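PDB 1RT8: fimbrin from Schizosaccharomyces pombe, which binds actin filaments and cross-links them, and takes part in cell polarity, cytokinesis, mating and spore formation. Local coordinates for residues Asp81-Ile93 and Ile104-Arg116. Sequence-based numbering, arbitrary orientation.
Sequences DNFKCIENNNVVI and ITNIGAGDILEGR. With SO4 (sulfate ion), chain B.
Ala109 O, a carbonyl in the first turn of helix 109-113, accepts from Leu113 N and, weakly, from Ile112 N of its own helix, and weakly from Asn89 ND2 across the interface (3.3 Å, N-H...O angle 124°). The same amide nitrogen has a stronger partner in Lys49 O, so Asn89 bridges the short helix and a neighbouring loop. With CG beside its backbone N (chi1 -71°), Asn89 carries its amide obliquely across Ile112, OD1 coming within 3.4 Å of Ile112 CG2, while its CB meets Ala109 CB at 3.7 Å. Having only a methyl group at Ala109 probably lets the CA atoms of Asn89 and Ala109 approach to 4.9 Å. In this first of fimbrin's four calponin-homology domains, part of actin-binding region 1, the axes of 82-93 and 109-113 make an angle of 121°. Toward the start of helix 82-99, Leu113 fits as a knob among Asn82, Cys85, Ile86 and Asn89; its CD1 meets Cys85 CB and its CD2 meets Ile86 CD1, both at 3.8 Å. Two turns beyond Ile86, Ile93 CD1 wedges between Ile107 CG2 and Ile112 CD1, each 3.8 Å away, and Val92 and Ile112 both continue onto Leu54 of helix 52-61.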
ATOM      1  N   ASP A  81       4.510 -16.540  23.106  1.00 38.73           N
ATOM      2  CA  ASP A  81       4.487 -15.508  24.147  1.00 38.25           C
ATOM      3  C   ASP A  81       4.217 -14.117  23.563  1.00 35.24           C
ATOM      4  O   ASP A  81       4.493 -13.865  22.393  1.00 33.41           O
ATOM      5  CB  ASP A  81       5.799 -15.527  24.946  1.00 41.43           C
ATOM      6  CG  ASP A  81       6.959 -14.893  24.200  1.00 45.24           C
ATOM      7  OD1 ASP A  81       6.973 -14.935  22.952  1.00 46.51           O
ATOM      8  OD2 ASP A  81       7.873 -14.364  24.871  1.00 49.74           O
ATOM      9  N   ASN A  82       3.667 -13.223  24.380  1.00 34.59           N
ATOM     10  CA  ASN A  82       3.341 -11.871  23.932  1.00 32.67           C
ATOM     11  C   ASN A  82       4.494 -11.181  23.223  1.00 31.79           C
ATOM     12  O   ASN A  82       4.323 -10.628  22.139  1.00 30.90           O
ATOM     13  CB  ASN A  82       2.856 -11.021  25.110  1.00 34.45           C
ATOM     14  CG  ASN A  82       1.464 -11.419  25.578  1.00 33.54           C
ATOM     15  OD1 ASN A  82       0.751 -12.132  24.880  1.00 34.95           O
ATOM     16  ND2 ASN A  82       1.070 -10.948  26.752  1.00 34.61           N
ATOM     17  N   PHE A  83       5.670 -11.241  23.830  1.00 30.82           N
ATOM     18  CA  PHE A  83       6.867 -10.633  23.268  1.00 31.34           C
ATOM     19  C   PHE A  83       7.095 -11.016  21.797  1.00 29.22           C
ATOM     20  O   PHE A  83       7.426 -10.168  20.959  1.00 26.09           O
ATOM     21  CB  PHE A  83       8.078 -11.057  24.094  1.00 35.67           C
ATOM     22  CG  PHE A  83       9.346 -10.393  23.682  1.00 41.40           C
ATOM     23  CD1 PHE A  83       9.691  -9.147  24.198  1.00 42.89           C
ATOM     24  CD2 PHE A  83      10.197 -11.003  22.763  1.00 42.85           C
ATOM     25  CE1 PHE A  83      10.870  -8.512  23.810  1.00 45.30           C
ATOM     26  CE2 PHE A  83      11.376 -10.379  22.366  1.00 46.36           C
ATOM     27  CZ  PHE A  83      11.714  -9.127  22.892  1.00 46.43           C
ATOM     28  N   LYS A  84       6.938 -12.295  21.478  1.00 28.68           N
ATOM     29  CA  LYS A  84       7.142 -12.736  20.105  1.00 26.69           C
ATOM     30  C   LYS A  84       5.999 -12.296  19.197  1.00 25.00           C
ATOM     31  O   LYS A  84       6.223 -11.985  18.026  1.00 23.75           O
ATOM     32  CB  LYS A  84       7.331 -14.253  20.045  1.00 28.60           C
ATOM     33  CG  LYS A  84       8.717 -14.699  20.510  1.00 30.49           C
ATOM     34  CD  LYS A  84       8.941 -16.190  20.291  1.00 35.48           C
ATOM     35  CE  LYS A  84      10.367 -16.581  20.670  1.00 36.51           C
ATOM     36  NZ  LYS A  84      10.677 -16.162  22.060  1.00 38.32           N
ATOM     37  N   CYS A  85       4.786 -12.260  19.737  1.00 23.89           N
ATOM     38  CA  CYS A  85       3.624 -11.816  18.971  1.00 26.70           C
ATOM     39  C   CYS A  85       3.778 -10.332  18.588  1.00 28.61           C
ATOM     40  O   CYS A  85       3.391  -9.922  17.488  1.00 28.37           O
ATOM     41  CB  CYS A  85       2.339 -11.997  19.781  1.00 28.87           C
ATOM     42  SG  CYS A  85       1.785 -13.711  20.034  1.00 32.51           S
ATOM     43  N   ILE A  86       4.339  -9.530  19.497  1.00 27.29           N
ATOM     44  CA  ILE A  86       4.536  -8.111  19.227  1.00 25.54           C
ATOM     45  C   ILE A  86       5.540  -7.904  18.093  1.00 26.32           C
ATOM     46  O   ILE A  86       5.304  -7.086  17.198  1.00 25.68           O
ATOM     47  CB  ILE A  86       5.031  -7.353  20.476  1.00 27.04           C
ATOM     48  CG1 ILE A  86       3.918  -7.280  21.525  1.00 26.41           C
ATOM     49  CG2 ILE A  86       5.486  -5.952  20.084  1.00 23.42           C
ATOM     50  CD1 ILE A  86       2.670  -6.535  21.060  1.00 27.82           C
ATOM     51  N   GLU A  87       6.653  -8.640  18.133  1.00 25.25           N
ATOM     52  CA  GLU A  87       7.674  -8.554  17.090  1.00 24.44           C
ATOM     53  C   GLU A  87       7.021  -8.873  15.751  1.00 23.79           C
ATOM     54  O   GLU A  87       7.172  -8.134  14.784  1.00 22.96           O
ATOM     55  CB  GLU A  87       8.819  -9.548  17.351  1.00 25.84           C
ATOM     56  CG  GLU A  87       9.604  -9.294  18.642  1.00 28.94           C
ATOM     57  CD  GLU A  87      10.709 -10.313  18.868  1.00 31.29           C
ATOM     58  OE1 GLU A  87      10.448 -11.526  18.738  1.00 34.79           O
ATOM     59  OE2 GLU A  87      11.841  -9.906  19.179  1.00 34.08           O
ATOM     60  N   ASN A  88       6.297  -9.986  15.696  1.00 24.97           N
ATOM     61  CA  ASN A  88       5.613 -10.377  14.470  1.00 23.86           C
ATOM     62  C   ASN A  88       4.605  -9.300  14.054  1.00 22.74           C
ATOM     63  O   ASN A  88       4.489  -8.959  12.877  1.00 23.35           O
ATOM     64  CB  ASN A  88       4.871 -11.706  14.672  1.00 24.89           C
ATOM     65  CG  ASN A  88       5.800 -12.912  14.646  1.00 25.16           C
ATOM     66  OD1 ASN A  88       7.010 -12.774  14.512  1.00 26.06           O
ATOM     67  ND2 ASN A  88       5.223 -14.108  14.768  1.00 28.16           N
ATOM     68  N   ASN A  89       3.862  -8.773  15.018  1.00 22.28           N
ATOM     69  CA  ASN A  89       2.870  -7.756  14.693  1.00 22.36           C
ATOM     70  C   ASN A  89       3.487  -6.457  14.207  1.00 20.96           C
ATOM     71  O   ASN A  89       2.868  -5.726  13.437  1.00 22.91           O
ATOM     72  CB  ASN A  89       1.927  -7.535  15.877  1.00 22.79           C
ATOM     73  CG  ASN A  89       0.993  -8.722  16.087  1.00 26.73           C
ATOM     74  OD1 ASN A  89       0.729  -9.478  15.151  1.00 26.72           O
ATOM     75  ND2 ASN A  89       0.487  -8.881  17.299  1.00 27.99           N
ATOM     76  N   ASN A  90       4.714  -6.176  14.632  1.00 22.25           N
ATOM     77  CA  ASN A  90       5.403  -4.976  14.159  1.00 23.08           C
ATOM     78  C   ASN A  90       5.649  -5.141  12.658  1.00 23.04           C
ATOM     79  O   ASN A  90       5.508  -4.189  11.878  1.00 20.05           O
ATOM     80  CB  ASN A  90       6.747  -4.798  14.872  1.00 21.78           C
ATOM     81  CG  ASN A  90       6.598  -4.226  16.264  1.00 25.83           C
ATOM     82  OD1 ASN A  90       5.540  -3.727  16.626  1.00 25.34           O
ATOM     83  ND2 ASN A  90       7.667  -4.285  17.046  1.00 27.47           N
ATOM     84  N   VAL A  91       6.038  -6.355  12.263  1.00 21.41           N
ATOM     85  CA  VAL A  91       6.296  -6.665  10.853  1.00 20.08           C
ATOM     86  C   VAL A  91       5.010  -6.503  10.032  1.00 19.26           C
ATOM     87  O   VAL A  91       5.030  -5.951   8.934  1.00 20.69           O
ATOM     88  CB  VAL A  91       6.810  -8.110  10.683  1.00 20.93           C
ATOM     89  CG1 VAL A  91       6.906  -8.452   9.206  1.00 20.04           C
ATOM     90  CG2 VAL A  91       8.174  -8.262  11.344  1.00 17.99           C
ATOM     91  N   VAL A  92       3.901  -6.999  10.571  1.00 19.54           N
ATOM     92  CA  VAL A  92       2.597  -6.891   9.914  1.00 20.90           C
ATOM     93  C   VAL A  92       2.209  -5.425   9.731  1.00 21.67           C
ATOM     94  O   VAL A  92       1.978  -4.963   8.610  1.00 23.82           O
ATOM     95  CB  VAL A  92       1.494  -7.594  10.754  1.00 21.15           C
ATOM     96  CG1 VAL A  92       0.108  -7.154  10.296  1.00 20.70           C
ATOM     97  CG2 VAL A  92       1.633  -9.110  10.622  1.00 24.41           C
ATOM     98  N   ILE A  93       2.156  -4.695  10.844  1.00 21.72           N
ATOM     99  CA  ILE A  93       1.762  -3.290  10.840  1.00 21.45           C
ATOM    100  C   ILE A  93       2.599  -2.406   9.922  1.00 18.87           C
ATOM    101  O   ILE A  93       2.062  -1.664   9.111  1.00 21.61           O
ATOM    102  CB  ILE A  93       1.829  -2.690  12.269  1.00 23.12           C
ATOM    103  CG1 ILE A  93       0.734  -3.298  13.154  1.00 23.24           C
ATOM    104  CG2 ILE A  93       1.716  -1.158  12.201  1.00 24.29           C
ATOM    105  CD1 ILE A  93      -0.663  -3.016  12.693  1.00 23.62           C
ATOM    106  N   ILE A 104      -3.689   2.324   7.880  1.00 59.44           N
ATOM    107  CA  ILE A 104      -3.651   1.698   9.195  1.00 60.36           C
ATOM    108  C   ILE A 104      -3.024   2.604  10.250  1.00 60.83           C
ATOM    109  O   ILE A 104      -1.817   2.570  10.497  1.00 62.08           O
ATOM    110  CB  ILE A 104      -2.886   0.348   9.165  1.00 60.31           C
ATOM    111  CG1 ILE A 104      -1.406   0.571   8.864  1.00 59.67           C
ATOM    112  CG2 ILE A 104      -3.480  -0.561   8.104  1.00 61.67           C
ATOM    113  CD1 ILE A 104      -0.517  -0.544   9.382  1.00 59.30           C
ATOM    114  N   THR A 105      -3.866   3.418  10.874  1.00 61.10           N
ATOM    115  CA  THR A 105      -3.426   4.338  11.909  1.00 61.42           C
ATOM    116  C   THR A 105      -4.110   3.913  13.203  1.00 59.72           C
ATOM    117  O   THR A 105      -3.504   3.874  14.275  1.00 60.60           O
ATOM    118  CB  THR A 105      -3.854   5.787  11.580  1.00 63.04           C
ATOM    119  OG1 THR A 105      -3.361   6.158  10.279  1.00 63.05           O
ATOM    120  CG2 THR A 105      -3.318   6.747  12.633  1.00 63.75           C
ATOM    121  N   ASN A 106      -5.386   3.581  13.081  1.00 57.03           N
ATOM    122  CA  ASN A 106      -6.173   3.167  14.228  1.00 55.56           C
ATOM    123  C   ASN A 106      -5.770   1.786  14.758  1.00 52.33           C
ATOM    124  O   ASN A 106      -6.331   1.319  15.752  1.00 53.99           O
ATOM    125  CB  ASN A 106      -7.656   3.169  13.854  1.00 58.04           C
ATOM    126  CG  ASN A 106      -8.560   3.301  15.061  1.00 60.68           C
ATOM    127  OD1 ASN A 106      -9.786   3.286  14.935  1.00 62.76           O
ATOM    128  ND2 ASN A 106      -7.961   3.437  16.240  1.00 61.09           N
ATOM    129  N   ILE A 107      -4.800   1.134  14.112  1.00 46.36           N
ATOM    130  CA  ILE A 107      -4.380  -0.192  14.564  1.00 39.43           C
ATOM    131  C   ILE A 107      -2.884  -0.306  14.876  1.00 35.48           C
ATOM    132  O   ILE A 107      -2.039   0.118  14.093  1.00 34.39           O
ATOM    133  CB  ILE A 107      -4.780  -1.286  13.532  1.00 38.41           C
ATOM    134  CG1 ILE A 107      -4.606  -2.676  14.157  1.00 36.20           C
ATOM    135  CG2 ILE A 107      -3.946  -1.139  12.266  1.00 35.09           C
ATOM    136  CD1 ILE A 107      -5.142  -3.813  13.313  1.00 32.89           C
ATOM    137  N   GLY A 108      -2.576  -0.875  16.040  1.00 31.89           N
ATOM    138  CA  GLY A 108      -1.196  -1.052  16.462  1.00 27.06           C
ATOM    139  C   GLY A 108      -0.916  -2.503  16.807  1.00 24.38           C
ATOM    140  O   GLY A 108      -1.841  -3.301  16.928  1.00 24.55           O
ATOM    141  N   ALA A 109       0.357  -2.852  16.968  1.00 24.52           N
ATOM    142  CA  ALA A 109       0.735  -4.225  17.274  1.00 26.43           C
ATOM    143  C   ALA A 109      -0.065  -4.793  18.438  1.00 27.10           C
ATOM    144  O   ALA A 109      -0.467  -5.960  18.407  1.00 26.94           O
ATOM    145  CB  ALA A 109       2.235  -4.309  17.568  1.00 26.65           C
ATOM    146  N   GLY A 110      -0.300  -3.967  19.454  1.00 26.62           N
ATOM    147  CA  GLY A 110      -1.056  -4.404  20.614  1.00 26.93           C
ATOM    148  C   GLY A 110      -2.523  -4.676  20.330  1.00 27.87           C
ATOM    149  O   GLY A 110      -3.154  -5.494  21.005  1.00 28.88           O
ATOM    150  N   ASP A 111      -3.080  -3.982  19.340  1.00 27.95           N
ATOM    151  CA  ASP A 111      -4.477  -4.176  18.979  1.00 27.75           C
ATOM    152  C   ASP A 111      -4.649  -5.566  18.365  1.00 27.65           C
ATOM    153  O   ASP A 111      -5.663  -6.233  18.593  1.00 27.37           O
ATOM    154  CB  ASP A 111      -4.936  -3.110  17.977  1.00 30.29           C
ATOM    155  CG  ASP A 111      -4.905  -1.702  18.553  1.00 31.92           C
ATOM    156  OD1 ASP A 111      -5.311  -1.521  19.718  1.00 33.88           O
ATOM    157  OD2 ASP A 111      -4.488  -0.772  17.835  1.00 33.61           O
ATOM    158  N   ILE A 112      -3.666  -5.989  17.574  1.00 26.84           N
ATOM    159  CA  ILE A 112      -3.712  -7.310  16.952  1.00 26.56           C
ATOM    160  C   ILE A 112      -3.549  -8.352  18.056  1.00 26.93           C
ATOM    161  O   ILE A 112      -4.287  -9.331  18.106  1.00 27.42           O
ATOM    162  CB  ILE A 112      -2.587  -7.499  15.912  1.00 25.62           C
ATOM    163  CG1 ILE A 112      -2.776  -6.512  14.756  1.00 25.15           C
ATOM    164  CG2 ILE A 112      -2.599  -8.933  15.383  1.00 24.03           C
ATOM    165  CD1 ILE A 112      -1.678  -6.576  13.693  1.00 18.88           C
ATOM    166  N   LEU A 113      -2.596  -8.122  18.952  1.00 28.52           N
ATOM    167  CA  LEU A 113      -2.353  -9.043  20.063  1.00 29.40           C
ATOM    168  C   LEU A 113      -3.616  -9.259  20.903  1.00 29.17           C
ATOM    169  O   LEU A 113      -3.851 -10.355  21.407  1.00 29.87           O
ATOM    170  CB  LEU A 113      -1.221  -8.514  20.959  1.00 28.86           C
ATOM    171  CG  LEU A 113      -0.944  -9.268  22.272  1.00 28.74           C
ATOM    172  CD1 LEU A 113      -0.518 -10.690  21.975  1.00 28.79           C
ATOM    173  CD2 LEU A 113       0.133  -8.549  23.058  1.00 28.50           C
ATOM    174  N   GLU A 114      -4.428  -8.216  21.041  1.00 28.27           N
ATOM    175  CA  GLU A 114      -5.654  -8.292  21.829  1.00 29.53           C
ATOM    176  C   GLU A 114      -6.849  -8.821  21.044  1.00 31.52           C
ATOM    177  O   GLU A 114      -7.924  -9.018  21.608  1.00 32.51           O
ATOM    178  CB  GLU A 114      -5.999  -6.915  22.397  1.00 29.04           C
ATOM    179  CG  GLU A 114      -5.087  -6.451  23.522  1.00 30.20           C
ATOM    180  CD  GLU A 114      -5.218  -4.965  23.806  1.00 31.55           C
ATOM    181  OE1 GLU A 114      -6.278  -4.388  23.474  1.00 31.61           O
ATOM    182  OE2 GLU A 114      -4.269  -4.375  24.369  1.00 31.53           O
ATOM    183  N   GLY A 115      -6.664  -9.046  19.748  1.00 31.86           N
ATOM    184  CA  GLY A 115      -7.752  -9.543  18.927  1.00 32.28           C
ATOM    185  C   GLY A 115      -8.876  -8.549  18.663  1.00 34.49           C
ATOM    186  O   GLY A 115     -10.029  -8.957  18.527  1.00 34.30           O
ATOM    187  N   ARG A 116      -8.558  -7.255  18.588  1.00 34.22           N
ATOM    188  CA  ARG A 116      -9.578  -6.238  18.321  1.00 35.78           C
ATOM    189  C   ARG A 116     -10.260  -6.651  17.022  1.00 36.46           C
ATOM    190  O   ARG A 116      -9.625  -6.685  15.968  1.00 34.62           O
ATOM    191  CB  ARG A 116      -8.939  -4.859  18.140  1.00 37.19           C
ATOM    192  CG  ARG A 116      -8.107  -4.377  19.317  1.00 42.18           C
ATOM    193  CD  ARG A 116      -8.954  -4.055  20.541  1.00 44.99           C
ATOM    194  NE  ARG A 116      -8.624  -2.726  21.043  1.00 50.26           N
ATOM    195  CZ  ARG A 116      -9.280  -1.614  20.720  1.00 51.02           C
ATOM    196  NH1 ARG A 116     -10.325  -1.666  19.904  1.00 51.34           N
ATOM    197  NH2 ARG A 116      -8.868  -0.443  21.187  1.00 50.65           N
TER
HETATM  198  S   SO4 B9001     -13.277  -4.130  18.858  1.00 94.30           S
HETATM  199  O1  SO4 B9001     -13.677  -5.687  19.084  1.00 93.20           O
HETATM  200  O2  SO4 B9001     -12.451  -4.116  17.664  1.00 93.46           O
HETATM  201  O3  SO4 B9001     -14.353  -3.405  18.739  1.00 93.54           O
HETATM  202  O4  SO4 B9001     -12.453  -3.843  20.006  1.00 94.07           O